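Local structure of phenazine biosynthesis protein PhzF family (Enterococcus faecalis, 1S7J) at residues 163-177 and 188-200. The protein probably acts as an isomerase, as expected for a member of the PhzF family. Numbering follows the deposited sequence.
Sequences FSALKALDLGVGVIV and SRTFFPKLRINED
Lys194 NZ is gripped by backbone carbonyls of the loop after helix 163-168. It bonds Leu169 O at 2.8 Å and Gly172 O at 2.9 Å, with a weaker bond to Leu171 O. NZ is tilted a little over 30° from both nearer carbonyl planes. The chain is extended beyond CG, carrying the amine into this loop between helix and strand. Pro193 packs against helix 163-168, its CB 3.4 Å from Phe163 O. Phe163 turns its edge to the face of Phe191 in an offset edge-to-face pair, planes at 63°. Asn198 CB covers one face of the Phe163 ring in a CH-pi contact, 4.1 Å from the centroid, and its amide stacks 27° from the ring plane. Leu166 CD1, Val175 CG1 and Val177 CG1 pack against Phe191. Paired backbone bonds join Val175 to Phe191 and Val177 to Arg189. Arg189 NE and NH1 grip the two carboxylate oxygens of Glu199 side-on. The side chain of Leu195, which packs on Val173 CG1, is about 8 Å from that of Glu46, the predicted active-site residue. The contact joins the hairpin of strands 175-180 and 186-192 to helix 163-168; strand 146-149 pairs with 175-180, and helix 207-218 packs on Ile176 and Ser188.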
ATOM      1  N   PHE A 163      13.885  -4.836  13.989  1.00 69.02           N
ATOM      2  CA  PHE A 163      13.232  -3.555  13.691  1.00 69.70           C
ATOM      3  C   PHE A 163      13.814  -2.323  14.373  1.00 71.22           C
ATOM      4  O   PHE A 163      13.630  -1.200  13.881  1.00 72.06           O
ATOM      5  CB  PHE A 163      11.726  -3.650  13.930  1.00 66.54           C
ATOM      6  CG  PHE A 163      11.041  -4.643  13.040  1.00 64.70           C
ATOM      7  CD1 PHE A 163      10.437  -5.779  13.577  1.00 64.61           C
ATOM      8  CD2 PHE A 163      11.021  -4.465  11.656  1.00 62.92           C
ATOM      9  CE1 PHE A 163       9.826  -6.723  12.752  1.00 65.71           C
ATOM     10  CE2 PHE A 163      10.415  -5.401  10.825  1.00 60.76           C
ATOM     11  CZ  PHE A 163       9.817  -6.533  11.371  1.00 63.15           C
ATOM     12  N   SER A 164      14.464  -2.506  15.513  1.00 72.06           N
ATOM     13  CA  SER A 164      15.081  -1.380  16.202  1.00 72.24           C
ATOM     14  C   SER A 164      16.399  -1.036  15.491  1.00 71.22           C
ATOM     15  O   SER A 164      16.819   0.126  15.455  1.00 71.83           O
ATOM     16  CB  SER A 164      15.320  -1.700  17.687  1.00 71.51           C
ATOM     17  OG  SER A 164      16.062  -2.890  17.865  1.00 69.32           O
ATOM     18  N   ALA A 165      17.026  -2.055  14.899  1.00 68.68           N
ATOM     19  CA  ALA A 165      18.270  -1.879  14.168  1.00 68.30           C
ATOM     20  C   ALA A 165      17.997  -1.193  12.828  1.00 67.97           C
ATOM     21  O   ALA A 165      18.816  -0.405  12.344  1.00 69.98           O
ATOM     22  CB  ALA A 165      18.944  -3.220  13.944  1.00 67.59           C
ATOM     23  N   LEU A 166      16.859  -1.531  12.214  1.00 66.69           N
ATOM     24  CA  LEU A 166      16.465  -0.946  10.934  1.00 63.73           C
ATOM     25  C   LEU A 166      16.083   0.527  11.092  1.00 61.64           C
ATOM     26  O   LEU A 166      16.390   1.348  10.232  1.00 61.55           O
ATOM     27  CB  LEU A 166      15.289  -1.727  10.323  1.00 62.60           C
ATOM     28  CG  LEU A 166      15.546  -3.108   9.695  1.00 60.92           C
ATOM     29  CD1 LEU A 166      14.232  -3.722   9.269  1.00 60.33           C
ATOM     30  CD2 LEU A 166      16.471  -2.984   8.500  1.00 55.64           C
ATOM     31  N   LYS A 167      15.383   0.839  12.178  1.00 62.91           N
ATOM     32  CA  LYS A 167      14.958   2.214  12.463  1.00 66.91           C
ATOM     33  C   LYS A 167      16.179   3.118  12.574  1.00 70.47           C
ATOM     34  O   LYS A 167      16.108   4.326  12.300  1.00 72.59           O
ATOM     35  CB  LYS A 167      14.167   2.240  13.781  1.00 64.99           C
ATOM     36  CG  LYS A 167      13.631   3.608  14.204  1.00 63.48           C
ATOM     37  CD  LYS A 167      12.787   3.462  15.466  1.00 66.44           C
ATOM     38  CE  LYS A 167      12.210   4.785  15.935  1.00 68.42           C
ATOM     39  NZ  LYS A 167      11.326   4.575  17.128  1.00 70.80           N
ATOM     40  N   ALA A 168      17.295   2.522  12.989  1.00 73.64           N
ATOM     41  CA  ALA A 168      18.552   3.220  13.174  1.00 74.70           C
ATOM     42  C   ALA A 168      19.300   3.543  11.874  1.00 76.29           C
ATOM     43  O   ALA A 168      20.105   4.470  11.842  1.00 77.48           O
ATOM     44  CB  ALA A 168      19.453   2.426  14.119  1.00 74.03           C
ATOM     45  N   LEU A 169      19.061   2.763  10.818  1.00 76.09           N
ATOM     46  CA  LEU A 169      19.731   3.013   9.537  1.00 76.31           C
ATOM     47  C   LEU A 169      19.489   4.465   9.107  1.00 76.47           C
ATOM     48  O   LEU A 169      18.401   5.005   9.316  1.00 77.19           O
ATOM     49  CB  LEU A 169      19.225   2.047   8.473  1.00 78.30           C
ATOM     50  CG  LEU A 169      19.315   0.563   8.843  1.00 78.39           C
ATOM     51  CD1 LEU A 169      18.884  -0.283   7.664  1.00 80.14           C
ATOM     52  CD2 LEU A 169      20.726   0.212   9.256  1.00 77.77           C
ATOM     53  N   ASP A 170      20.499   5.092   8.529  1.00 76.53           N
ATOM     54  CA  ASP A 170      20.380   6.491   8.113  1.00 76.43           C
ATOM     55  C   ASP A 170      19.586   6.798   6.847  1.00 76.37           C
ATOM     56  O   ASP A 170      18.847   7.788   6.802  1.00 76.79           O
ATOM     57  CB  ASP A 170      21.759   7.139   8.031  1.00 77.07           C
ATOM     58  CG  ASP A 170      22.314   7.496   9.394  1.00 79.65           C
ATOM     59  OD1 ASP A 170      21.640   8.258  10.130  1.00 79.06           O
ATOM     60  OD2 ASP A 170      23.420   7.019   9.734  1.00 82.18           O
ATOM     61  N   LEU A 171      19.770   5.988   5.809  1.00 74.69           N
ATOM     62  CA  LEU A 171      19.087   6.195   4.532  1.00 73.02           C
ATOM     63  C   LEU A 171      17.618   5.739   4.482  1.00 72.48           C
ATOM     64  O   LEU A 171      17.202   4.831   5.209  1.00 75.00           O
ATOM     65  CB  LEU A 171      19.867   5.510   3.406  1.00 70.84           C
ATOM     66  CG  LEU A 171      21.334   5.906   3.263  1.00 67.97           C
ATOM     67  CD1 LEU A 171      21.956   5.167   2.095  1.00 65.93           C
ATOM     68  CD2 LEU A 171      21.439   7.404   3.068  1.00 67.57           C
ATOM     69  N   GLY A 172      16.857   6.381   3.584  1.00 70.73           N
ATOM     70  CA  GLY A 172      15.448   6.048   3.379  1.00 67.25           C
ATOM     71  C   GLY A 172      14.442   6.292   4.497  1.00 65.63           C
ATOM     72  O   GLY A 172      14.777   6.770   5.582  1.00 66.90           O
ATOM     73  N   VAL A 173      13.179   6.019   4.174  1.00 62.97           N
ATOM     74  CA  VAL A 173      12.082   6.161   5.126  1.00 60.56           C
ATOM     75  C   VAL A 173      11.756   4.761   5.612  1.00 58.22           C
ATOM     76  O   VAL A 173      11.459   4.543   6.796  1.00 59.07           O
ATOM     77  CB  VAL A 173      10.819   6.762   4.447  1.00 62.62           C
ATOM     78  CG1 VAL A 173       9.666   6.867   5.456  1.00 60.77           C
ATOM     79  CG2 VAL A 173      11.141   8.128   3.855  1.00 62.32           C
ATOM     80  N   GLY A 174      11.801   3.811   4.693  1.00 52.96           N
ATOM     81  CA  GLY A 174      11.522   2.439   5.024  1.00 51.18           C
ATOM     82  C   GLY A 174      12.555   1.519   4.432  1.00 49.28           C
ATOM     83  O   GLY A 174      13.641   1.959   4.044  1.00 49.96           O
ATOM     84  N   VAL A 175      12.229   0.243   4.358  1.00 47.00           N
ATOM     85  CA  VAL A 175      13.122  -0.762   3.812  1.00 42.88           C
ATOM     86  C   VAL A 175      12.313  -1.772   3.015  1.00 41.11           C
ATOM     87  O   VAL A 175      11.287  -2.278   3.485  1.00 41.15           O
ATOM     88  CB  VAL A 175      13.892  -1.503   4.940  1.00 45.06           C
ATOM     89  CG1 VAL A 175      14.680  -2.676   4.368  1.00 42.12           C
ATOM     90  CG2 VAL A 175      14.821  -0.537   5.668  1.00 39.33           C
ATOM     91  N   ILE A 176      12.758  -2.042   1.805  1.00 40.70           N
ATOM     92  CA  ILE A 176      12.097  -2.982   0.932  1.00 37.88           C
ATOM     93  C   ILE A 176      13.024  -4.140   0.704  1.00 37.84           C
ATOM     94  O   ILE A 176      14.237  -3.958   0.630  1.00 35.98           O
ATOM     95  CB  ILE A 176      11.769  -2.347  -0.446  1.00 35.34           C
ATOM     96  CG1 ILE A 176      10.887  -1.105  -0.270  1.00 33.81           C
ATOM     97  CG2 ILE A 176      11.075  -3.370  -1.342  1.00 38.28           C
ATOM     98  CD1 ILE A 176      10.595  -0.371  -1.562  1.00 32.84           C
ATOM     99  N   VAL A 177      12.468  -5.341   0.653  1.00 38.59           N
ATOM    100  CA  VAL A 177      13.230  -6.546   0.413  1.00 39.38           C
ATOM    101  C   VAL A 177      12.505  -7.285  -0.707  1.00 40.07           C
ATOM    102  O   VAL A 177      11.271  -7.364  -0.704  1.00 38.09           O
ATOM    103  CB  VAL A 177      13.332  -7.435   1.700  1.00 42.62           C
ATOM    104  CG1 VAL A 177      14.109  -6.697   2.794  1.00 42.52           C
ATOM    105  CG2 VAL A 177      11.951  -7.798   2.208  1.00 48.16           C
ATOM    106  N   SER A 188       7.881  -9.357  -2.260  1.00 37.49           N
ATOM    107  CA  SER A 188       8.459  -8.307  -1.448  1.00 36.41           C
ATOM    108  C   SER A 188       7.860  -8.286  -0.060  1.00 36.27           C
ATOM    109  O   SER A 188       6.989  -9.091   0.266  1.00 36.53           O
ATOM    110  CB  SER A 188       8.249  -6.942  -2.115  1.00 36.84           C
ATOM    111  OG  SER A 188       6.869  -6.609  -2.205  1.00 33.88           O
ATOM    112  N   ARG A 189       8.400  -7.408   0.778  1.00 37.40           N
ATOM    113  CA  ARG A 189       7.948  -7.165   2.155  1.00 35.80           C
ATOM    114  C   ARG A 189       8.456  -5.766   2.446  1.00 34.89           C
ATOM    115  O   ARG A 189       9.561  -5.417   2.039  1.00 33.41           O
ATOM    116  CB  ARG A 189       8.548  -8.172   3.146  1.00 33.26           C
ATOM    117  CG  ARG A 189       7.926  -9.547   3.087  1.00 34.80           C
ATOM    118  CD  ARG A 189       8.548 -10.477   4.091  1.00 34.15           C
ATOM    119  NE  ARG A 189       8.310 -10.048   5.471  1.00 32.26           N
ATOM    120  CZ  ARG A 189       8.670 -10.749   6.549  1.00 30.10           C
ATOM    121  NH1 ARG A 189       8.408 -10.281   7.754  1.00 18.26           N
ATOM    122  NH2 ARG A 189       9.302 -11.906   6.413  1.00 29.70           N
ATOM    123  N   THR A 190       7.654  -4.951   3.106  1.00 35.00           N
ATOM    124  CA  THR A 190       8.071  -3.592   3.390  1.00 32.81           C
ATOM    125  C   THR A 190       8.014  -3.239   4.871  1.00 34.48           C
ATOM    126  O   THR A 190       7.000  -3.459   5.540  1.00 35.21           O
ATOM    127  CB  THR A 190       7.254  -2.558   2.533  1.00 32.72           C
ATOM    128  OG1 THR A 190       5.879  -2.550   2.940  1.00 32.66           O
ATOM    129  CG2 THR A 190       7.338  -2.922   1.052  1.00 26.48           C
ATOM    130  N   PHE A 191       9.140  -2.734   5.396  1.00 37.39           N
ATOM    131  CA  PHE A 191       9.238  -2.363   6.808  1.00 39.14           C
ATOM    132  C   PHE A 191       9.381  -0.857   6.966  1.00 38.77           C
ATOM    133  O   PHE A 191      10.153  -0.229   6.261  1.00 39.17           O
ATOM    134  CB  PHE A 191      10.448  -3.056   7.459  1.00 41.09           C
ATOM    135  CG  PHE A 191      10.634  -4.494   7.033  1.00 41.46           C
ATOM    136  CD1 PHE A 191       9.678  -5.458   7.333  1.00 42.15           C
ATOM    137  CD2 PHE A 191      11.763  -4.871   6.308  1.00 42.03           C
ATOM    138  CE1 PHE A 191       9.839  -6.783   6.908  1.00 42.82           C
ATOM    139  CE2 PHE A 191      11.933  -6.186   5.883  1.00 42.33           C
ATOM    140  CZ  PHE A 191      10.966  -7.145   6.185  1.00 46.33           C
ATOM    141  N   PHE A 192       8.646  -0.288   7.912  1.00 43.63           N
ATOM    142  CA  PHE A 192       8.703   1.149   8.164  1.00 44.42           C
ATOM    143  C   PHE A 192       8.781   1.464   9.667  1.00 46.83           C
ATOM    144  O   PHE A 192       7.927   2.169  10.207  1.00 47.17           O
ATOM    145  CB  PHE A 192       7.472   1.843   7.559  1.00 41.42           C
ATOM    146  CG  PHE A 192       7.376   1.704   6.072  1.00 42.27           C
ATOM    147  CD1 PHE A 192       6.626   0.675   5.499  1.00 42.53           C
ATOM    148  CD2 PHE A 192       8.047   2.595   5.228  1.00 38.66           C
ATOM    149  CE1 PHE A 192       6.552   0.535   4.110  1.00 45.32           C
ATOM    150  CE2 PHE A 192       7.979   2.459   3.845  1.00 40.60           C
ATOM    151  CZ  PHE A 192       7.232   1.431   3.282  1.00 45.53           C
ATOM    152  N   PRO A 193       9.835   0.955  10.360  1.00 51.28           N
ATOM    153  CA  PRO A 193       9.979   1.209  11.802  1.00 53.14           C
ATOM    154  C   PRO A 193      10.186   2.680  12.134  1.00 54.31           C
ATOM    155  O   PRO A 193       9.854   3.127  13.236  1.00 55.80           O
ATOM    156  CB  PRO A 193      11.187   0.360  12.170  1.00 51.09           C
ATOM    157  CG  PRO A 193      11.999   0.381  10.925  1.00 52.21           C
ATOM    158  CD  PRO A 193      10.963   0.164   9.856  1.00 51.75           C
ATOM    159  N   LYS A 194      10.761   3.430  11.193  1.00 55.67           N
ATOM    160  CA  LYS A 194      10.986   4.858  11.398  1.00 57.19           C
ATOM    161  C   LYS A 194       9.645   5.577  11.544  1.00 58.32           C
ATOM    162  O   LYS A 194       9.565   6.662  12.136  1.00 60.38           O
ATOM    163  CB  LYS A 194      11.750   5.458  10.220  1.00 58.07           C
ATOM    164  CG  LYS A 194      13.153   4.928  10.042  1.00 60.62           C
ATOM    165  CD  LYS A 194      13.933   5.799   9.066  1.00 65.51           C
ATOM    166  CE  LYS A 194      15.362   5.310   8.898  1.00 68.69           C
ATOM    167  NZ  LYS A 194      16.169   6.228   8.037  1.00 70.26           N
ATOM    168  N   LEU A 195       8.604   4.971  10.981  1.00 56.05           N
ATOM    169  CA  LEU A 195       7.255   5.524  11.010  1.00 57.23           C
ATOM    170  C   LEU A 195       6.290   4.774  11.944  1.00 57.62           C
ATOM    171  O   LEU A 195       5.072   4.852  11.769  1.00 58.07           O
ATOM    172  CB  LEU A 195       6.676   5.534   9.586  1.00 58.08           C
ATOM    173  CG  LEU A 195       6.883   6.743   8.656  1.00 57.14           C
ATOM    174  CD1 LEU A 195       8.279   7.313   8.767  1.00 57.43           C
ATOM    175  CD2 LEU A 195       6.583   6.318   7.221  1.00 57.98           C
ATOM    176  N   ARG A 196       6.845   4.091  12.956  1.00 58.71           N
ATOM    177  CA  ARG A 196       6.043   3.314  13.928  1.00 60.89           C
ATOM    178  C   ARG A 196       5.520   1.993  13.342  1.00 58.10           C
ATOM    179  O   ARG A 196       5.316   1.027  14.076  1.00 59.34           O
ATOM    180  CB  ARG A 196       4.853   4.156  14.456  1.00 65.20           C
ATOM    181  CG  ARG A 196       3.823   3.365  15.271  1.00 70.56           C
ATOM    182  CD  ARG A 196       2.425   3.933  15.224  1.00 70.72           C
ATOM    183  NE  ARG A 196       1.924   4.128  13.892  1.00 72.13           N
ATOM    184  CZ  ARG A 196       0.628   4.368  13.722  1.00 71.86           C
ATOM    185  NH1 ARG A 196       0.310   4.992  12.563  1.00 71.25           N
ATOM    186  NH2 ARG A 196      -0.330   3.848  14.444  1.00 72.05           N
ATOM    187  N   ILE A 197       5.296   1.969  12.037  1.00 55.90           N
ATOM    188  CA  ILE A 197       4.781   0.782  11.364  1.00 55.50           C
ATOM    189  C   ILE A 197       5.895  -0.214  11.024  1.00 53.97           C
ATOM    190  O   ILE A 197       6.504  -0.128   9.970  1.00 54.78           O
ATOM    191  CB  ILE A 197       4.029   1.177  10.036  1.00 58.09           C
ATOM    192  CG1 ILE A 197       3.139   2.412  10.287  1.00 59.35           C
ATOM    193  CG2 ILE A 197       3.173  -0.002   9.540  1.00 53.70           C
ATOM    194  CD1 ILE A 197       2.589   3.067   9.022  1.00 61.12           C
ATOM    195  N   ASN A 198       6.124  -1.173  11.910  1.00 52.09           N
ATOM    196  CA  ASN A 198       7.169  -2.190  11.698  1.00 50.04           C
ATOM    197  C   ASN A 198       7.141  -2.845  10.300  1.00 45.15           C
ATOM    198  O   ASN A 198       8.182  -2.982   9.656  1.00 41.51           O
ATOM    199  CB  ASN A 198       7.085  -3.272  12.778  1.00 55.68           C
ATOM    200  CG  ASN A 198       7.992  -2.988  13.965  1.00 59.68           C
ATOM    201  OD1 ASN A 198       8.582  -1.902  14.082  1.00 62.04           O
ATOM    202  ND2 ASN A 198       8.133  -3.975  14.848  1.00 63.12           N
ATOM    203  N   GLU A 199       5.960  -3.289   9.877  1.00 44.90           N
ATOM    204  CA  GLU A 199       5.787  -3.918   8.563  1.00 42.30           C
ATOM    205  C   GLU A 199       4.400  -3.680   7.976  1.00 42.73           C
ATOM    206  O   GLU A 199       3.379  -4.020   8.588  1.00 42.69           O
ATOM    207  CB  GLU A 199       6.048  -5.434   8.621  1.00 42.27           C
ATOM    208  CG  GLU A 199       5.806  -6.131   7.267  1.00 38.05           C
ATOM    209  CD  GLU A 199       6.107  -7.626   7.260  1.00 35.06           C
ATOM    210  OE1 GLU A 199       5.868  -8.248   6.210  1.00 36.51           O
ATOM    211  OE2 GLU A 199       6.582  -8.179   8.277  1.00 36.65           O
ATOM    212  N   ASP A 200       4.369  -3.053   6.806  1.00 41.27           N
ATOM    213  CA  ASP A 200       3.125  -2.796   6.105  1.00 38.66           C
ATOM    214  C   ASP A 200       2.881  -4.095   5.330  1.00 36.91           C
ATOM    215  O   ASP A 200       3.808  -4.637   4.709  1.00 35.06           O
ATOM    216  CB  ASP A 200       3.303  -1.617   5.131  1.00 44.22           C
ATOM    217  CG  ASP A 200       2.005  -0.867   4.862  1.00 47.97           C
ATOM    218  OD1 ASP A 200       2.021   0.048   4.011  1.00 56.92           O
ATOM    219  OD2 ASP A 200       0.980  -1.168   5.505  1.00 50.05           O
TER